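Local coordinates for protein alanine racemase (PDB 3C3K) that is of undetermined function but has the two-lobed alpha/beta architecture of the periplasmic binding protein-like family, at residues 116-121 and 269-274; 129-132 and 138-141. All coordinates share one frame; numbering follows the deposited sequence.

Contact 1: residues 116-121 and 269-274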
loop_
_atom_site.group_PDB
_atom_site.type_symbol
_atom_site.label_atom_id
_atom_site.label_comp_id
_atom_site.label_asym_id
_atom_site.label_seq_id
_atom_site.Cartn_x
_atom_site.Cartn_y
_atom_site.Cartn_z
ATOM N N VAL B 116 15.457 -4.066 -21.408
ATOM C CA VAL B 116 15.374 -4.181 -22.863
ATOM C C VAL B 116 16.406 -5.156 -23.434
ATOM O O VAL B 116 16.065 -5.992 -24.270
ATOM C CB VAL B 116 15.515 -2.832 -23.541
ATOM C CG1 VAL B 116 15.522 -2.996 -25.062
ATOM C CG2 VAL B 116 14.376 -1.934 -23.107
ATOM N N ASP B 117 17.642 -5.099 -22.972
ATOM C CA ASP B 117 18.602 -6.053 -23.513
ATOM C C ASP B 117 18.159 -7.492 -23.264
ATOM O O ASP B 117 18.360 -8.316 -24.130
ATOM C CB ASP B 117 20.005 -5.880 -22.936
ATOM C CG ASP B 117 20.650 -4.610 -23.356
ATOM O OD1 ASP B 117 20.173 -3.928 -24.292
ATOM O OD2 ASP B 117 21.661 -4.294 -22.728
ATOM N N GLN B 118 17.582 -7.793 -22.083
ATOM C CA GLN B 118 17.179 -9.164 -21.768
ATOM C C GLN B 118 16.006 -9.607 -22.612
ATOM O O GLN B 118 16.009 -10.699 -23.146
ATOM C CB GLN B 118 16.803 -9.330 -20.301
ATOM C CG GLN B 118 17.916 -9.038 -19.324
ATOM C CD GLN B 118 19.231 -9.503 -19.809
ATOM O OE1 GLN B 118 19.462 -10.705 -19.934
ATOM N NE2 GLN B 118 20.143 -8.560 -20.042
ATOM N N LEU B 119 14.988 -8.761 -22.730
ATOM C CA LEU B 119 13.913 -9.035 -23.675
ATOM C C LEU B 119 14.413 -9.299 -25.109
ATOM O O LEU B 119 13.955 -10.222 -25.737
ATOM C CB LEU B 119 12.808 -7.967 -23.624
ATOM C CG LEU B 119 12.061 -7.879 -22.300
ATOM C CD1 LEU B 119 11.343 -6.530 -22.160
ATOM C CD2 LEU B 119 11.075 -9.050 -22.123
ATOM N N VAL B 120 15.337 -8.509 -25.616
ATOM C CA VAL B 120 15.858 -8.710 -26.990
ATOM C C VAL B 120 16.657 -9.996 -27.108
ATOM O O VAL B 120 16.530 -10.695 -28.113
ATOM C CB VAL B 120 16.711 -7.497 -27.422
ATOM C CG1 VAL B 120 17.662 -7.807 -28.657
ATOM C CG2 VAL B 120 15.811 -6.301 -27.697
ATOM N N LYS B 121 17.421 -10.356 -26.065
ATOM C CA LYS B 121 18.143 -11.606 -26.038
ATOM C C LYS B 121 17.201 -12.785 -26.126
ATOM O O LYS B 121 17.524 -13.821 -26.696
ATOM C CB LYS B 121 18.971 -11.742 -24.733
ATOM C CG LYS B 121 20.446 -11.361 -24.871
ATOM C CD LYS B 121 21.213 -11.547 -23.555
ATOM C CE LYS B 121 21.384 -13.036 -23.235
ATOM N NZ LYS B 121 22.811 -13.401 -22.860
ATOM N N TRP B 269 20.363 -2.568 -8.010
ATOM C CA TRP B 269 19.112 -3.223 -8.395
ATOM C C TRP B 269 19.413 -4.621 -8.889
ATOM O O TRP B 269 20.524 -4.883 -9.322
ATOM C CB TRP B 269 18.436 -2.429 -9.510
ATOM C CG TRP B 269 19.349 -2.187 -10.666
ATOM C CD1 TRP B 269 20.154 -1.100 -10.860
ATOM C CD2 TRP B 269 19.571 -3.063 -11.784
ATOM N NE1 TRP B 269 20.875 -1.247 -12.019
ATOM C CE2 TRP B 269 20.516 -2.437 -12.615
ATOM C CE3 TRP B 269 19.050 -4.318 -12.160
ATOM C CZ2 TRP B 269 20.976 -3.023 -13.802
ATOM C CZ3 TRP B 269 19.510 -4.923 -13.347
ATOM C CH2 TRP B 269 20.484 -4.281 -14.141
ATOM N N LYS B 270 18.424 -5.497 -8.896
ATOM C CA LYS B 270 18.618 -6.831 -9.430
ATOM C C LYS B 270 17.497 -7.145 -10.409
ATOM O O LYS B 270 16.327 -6.863 -10.144
ATOM C CB LYS B 270 18.698 -7.884 -8.280
ATOM C CG LYS B 270 19.191 -9.247 -8.770
ATOM C CD LYS B 270 19.182 -10.423 -7.716
ATOM C CE LYS B 270 20.254 -11.556 -8.083
ATOM N NZ LYS B 270 21.081 -12.006 -6.814
ATOM N N PHE B 271 17.844 -7.763 -11.533
ATOM C CA PHE B 271 16.823 -8.216 -12.475
ATOM C C PHE B 271 16.453 -9.560 -12.020
ATOM O O PHE B 271 17.292 -10.415 -11.977
ATOM C CB PHE B 271 17.404 -8.351 -13.838
ATOM C CG PHE B 271 16.441 -8.749 -14.870
ATOM C CD1 PHE B 271 15.570 -7.802 -15.425
ATOM C CD2 PHE B 271 16.440 -10.047 -15.376
ATOM C CE1 PHE B 271 14.748 -8.145 -16.441
ATOM C CE2 PHE B 271 15.598 -10.407 -16.414
ATOM C CZ PHE B 271 14.744 -9.467 -16.938
ATOM N N VAL B 272 15.218 -9.719 -11.613
ATOM C CA VAL B 272 14.744 -10.996 -11.044
ATOM C C VAL B 272 13.808 -11.669 -12.064
ATOM O O VAL B 272 12.744 -11.168 -12.371
ATOM C CB VAL B 272 14.044 -10.764 -9.691
ATOM C CG1 VAL B 272 13.336 -11.969 -9.274
ATOM C CG2 VAL B 272 15.072 -10.289 -8.627
ATOM N N ARG B 273 14.269 -12.787 -12.611
ATOM C CA ARG B 273 13.584 -13.511 -13.689
ATOM C C ARG B 273 12.512 -14.418 -13.165
ATOM O O ARG B 273 12.798 -15.339 -12.370
ATOM C CB ARG B 273 14.554 -14.383 -14.454
ATOM C CG ARG B 273 15.836 -13.678 -14.766
ATOM C CD ARG B 273 17.021 -14.646 -15.012
ATOM N NE ARG B 273 18.129 -13.869 -15.543
ATOM C CZ ARG B 273 18.135 -13.371 -16.775
ATOM N NH1 ARG B 273 19.164 -12.642 -17.178
ATOM N NH2 ARG B 273 17.111 -13.599 -17.602
ATOM N N ARG B 274 11.273 -14.175 -13.616
ATOM C CA ARG B 274 10.229 -15.115 -13.300
ATOM C C ARG B 274 9.560 -15.680 -14.554
ATOM O O ARG B 274 10.090 -15.538 -15.651
ATOM C CB ARG B 274 9.234 -14.501 -12.330
ATOM C CG ARG B 274 9.964 -13.937 -11.103
ATOM C CD ARG B 274 9.013 -13.672 -9.958
ATOM N NE ARG B 274 9.734 -13.323 -8.733
ATOM C CZ ARG B 274 9.747 -12.115 -8.193
ATOM N NH1 ARG B 274 9.076 -11.102 -8.762
ATOM N NH2 ARG B 274 10.405 -11.927 -7.051
#

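Contact 2: residues 129-132 and 138-141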
loop_
_atom_site.group_PDB
_atom_site.type_symbol
_atom_site.label_atom_id
_atom_site.label_comp_id
_atom_site.label_asym_id
_atom_site.label_seq_id
_atom_site.Cartn_x
_atom_site.Cartn_y
_atom_site.Cartn_z
ATOM N N LEU B 129 6.160 0.004 -23.648
ATOM C CA LEU B 129 6.354 0.551 -22.314
ATOM C C LEU B 129 5.020 1.084 -21.771
ATOM O O LEU B 129 4.264 1.775 -22.479
ATOM C CB LEU B 129 7.424 1.671 -22.334
ATOM C CG LEU B 129 7.780 2.379 -21.015
ATOM C CD1 LEU B 129 8.746 1.435 -20.192
ATOM C CD2 LEU B 129 8.492 3.712 -21.252
ATOM N N ILE B 130 4.683 0.697 -20.547
ATOM C CA ILE B 130 3.587 1.361 -19.854
ATOM C C ILE B 130 4.297 2.303 -18.859
ATOM O O ILE B 130 5.006 1.831 -17.923
ATOM C CB ILE B 130 2.633 0.368 -19.093
ATOM C CG1 ILE B 130 1.977 -0.581 -20.073
ATOM C CG2 ILE B 130 1.507 1.171 -18.330
ATOM C CD1 ILE B 130 1.064 -1.610 -19.453
ATOM N N ASN B 131 4.190 3.603 -19.102
ATOM C CA ASN B 131 4.814 4.566 -18.192
ATOM C C ASN B 131 3.712 5.240 -17.338
ATOM O O ASN B 131 2.515 5.009 -17.568
ATOM C CB ASN B 131 5.672 5.563 -18.997
ATOM C CG ASN B 131 6.762 6.200 -18.179
ATOM O OD1 ASN B 131 6.721 6.176 -16.947
ATOM N ND2 ASN B 131 7.711 6.869 -18.851
ATOM N N HIS B 132 4.054 6.055 -16.354
ATOM C CA HIS B 132 2.961 6.586 -15.528
ATOM C C HIS B 132 2.969 8.105 -15.475
ATOM O O HIS B 132 2.229 8.768 -16.280
ATOM C CB HIS B 132 2.835 5.855 -14.158
ATOM C CG HIS B 132 1.970 6.550 -13.144
ATOM N ND1 HIS B 132 0.684 6.980 -13.411
ATOM C CD2 HIS B 132 2.205 6.874 -11.839
ATOM C CE1 HIS B 132 0.168 7.549 -12.325
ATOM N NE2 HIS B 132 1.068 7.509 -11.362
ATOM N N TYR B 138 12.719 9.588 -12.382
ATOM C CA TYR B 138 12.893 8.189 -12.669
ATOM C C TYR B 138 11.955 7.743 -13.813
ATOM O O TYR B 138 12.306 6.874 -14.576
ATOM C CB TYR B 138 12.739 7.303 -11.455
ATOM C CG TYR B 138 11.458 7.455 -10.671
ATOM C CD1 TYR B 138 10.253 6.840 -11.076
ATOM C CD2 TYR B 138 11.472 8.124 -9.429
ATOM C CE1 TYR B 138 9.069 6.991 -10.272
ATOM C CE2 TYR B 138 10.335 8.261 -8.659
ATOM C CZ TYR B 138 9.160 7.672 -9.065
ATOM O OH TYR B 138 8.084 7.819 -8.187
ATOM N N ALA B 139 10.770 8.327 -13.930
ATOM C CA ALA B 139 9.900 7.868 -15.017
ATOM C C ALA B 139 10.455 8.334 -16.358
ATOM O O ALA B 139 10.317 7.635 -17.392
ATOM C CB ALA B 139 8.438 8.293 -14.819
ATOM N N GLN B 140 11.099 9.493 -16.353
ATOM C CA GLN B 140 11.747 10.022 -17.575
ATOM C C GLN B 140 12.943 9.121 -17.994
ATOM O O GLN B 140 13.112 8.781 -19.169
ATOM C CB GLN B 140 12.230 11.427 -17.302
ATOM C CG GLN B 140 11.071 12.512 -17.105
ATOM C CD GLN B 140 11.665 13.800 -16.598
ATOM O OE1 GLN B 140 12.717 14.165 -17.028
ATOM N NE2 GLN B 140 11.033 14.437 -15.641
ATOM N N HIS B 141 13.740 8.713 -17.019
ATOM C CA HIS B 141 14.942 7.925 -17.272
ATOM C C HIS B 141 14.562 6.535 -17.771
ATOM O O HIS B 141 15.276 5.935 -18.613
ATOM C CB HIS B 141 15.714 7.714 -15.961
ATOM C CG HIS B 141 16.565 8.877 -15.569
ATOM N ND1 HIS B 141 16.826 9.933 -16.419
ATOM C CD2 HIS B 141 17.206 9.155 -14.418
ATOM C CE1 HIS B 141 17.610 10.802 -15.814
ATOM N NE2 HIS B 141 17.877 10.341 -14.605
#

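Contact 1: residues 116-121 and 269-274
Gln118 lays the aliphatic part of its side chain over one face of the Phe271 ring. The two side chains run past each other in opposite directions, and CG of Gln118 makes a CH-pi contact 4.1 Å from the Phe271 centroid, 19° off the ring normal and shifted toward the rim. Gln118 CB adds to the overlap, 3.9 Å from Phe271 CZ. A bend at the CB-CG bond (chi2 -38°) carries the amide past the ring toward Arg273. There Gln118 OE1 meets the edge of the Arg273 guanidinium and accepts a weak hydrogen bond from Arg273 NH1, 3.4 Å long though fairly straight at 161°, with the two flat groups almost perpendicular. In this periplasmic binding protein-like fold the contact joins the last turn of helix 108-121 to strand 270-272, which pairs antiparallel with strand 234-236. Phe271 also rests on Val115 of the same helix and on Thr233. The amide's other end, Gln118 NE2, turns back to Tyr114 O one helical turn earlier, again weakly. Phe271 CE2 sits 3.7 Å above one face of the Arg273 guanidinium, offset toward its rim.

Contact 2: residues 129-132 and 138-141
The flat carboxamide of Asn131 presents an edge to helix 137-152: Ala139 O lies only 14° out of the amide plane, at the ND2 end, while Ala139 CB approaches the OD1 end. Asn131 is the last residue of strand 127-131, and the helix is the connection of the beta-alpha-beta unit that continues into strand 159-162, so the contact ties the strand's C-terminal end to the first turn of the helix following it. A first torsion of -156° swings CG away from the backbone N and sends the amide across to the helix. Its ND2 gives Ala139 O a hydrogen bond of 3.1 Å. Although the acceptor is close to the donor's plane, the converse does not hold: ND2 stands above the plane of the Ala139 carbonyl, 45° out of it. The same nitrogen also bonds Glu143 OE1, one turn farther along the helix, so two acceptors grip this buried amide group and together limit its rotation.

Ala139 directs its CB at the strand and touches Asn131 OD1 at 3.5 Å, a van der Waals contact beside the polar one; the CA atoms of Asn131 and Ala139 are 6.8 Å apart. Just past the strand, His132 leaves the contact and uses its ND1 to bond Ala163 O, beyond the neighbouring strand 159-162. Glu94, just after strand 89-92 of the other parallel sheet, receives a weak bond at OE1 from Tyr138 N. The remaining amide atom is occupied locally: Asn131 OD1 accepts a hydrogen bond from His132 N at 2.7 Å, with the donor tilted from the carbonyl plane.

Overall arrangement
Contact 2 is nested along the chain inside the long loop that contact 1 closes, between residues 121 and 269. Helix 108-121, which carries half of contact 1, leads directly into strand 127-131 of contact 2, yet the contacts do not touch: their centres are 17 Å apart and their nearest atoms about 7 Å. Contact 2 is buried and lies in the four-stranded parallel sheet and its helical cover; contact 1 lies at the surface, where strand 270-272, paired with 234-236, packs against helix 108-121. A salt bridge from Asp117 to Arg149 joins their helices. Strand 264-266, just before, belongs to the six-stranded sheet, so the chain near its C-terminus runs from one lobe to the other.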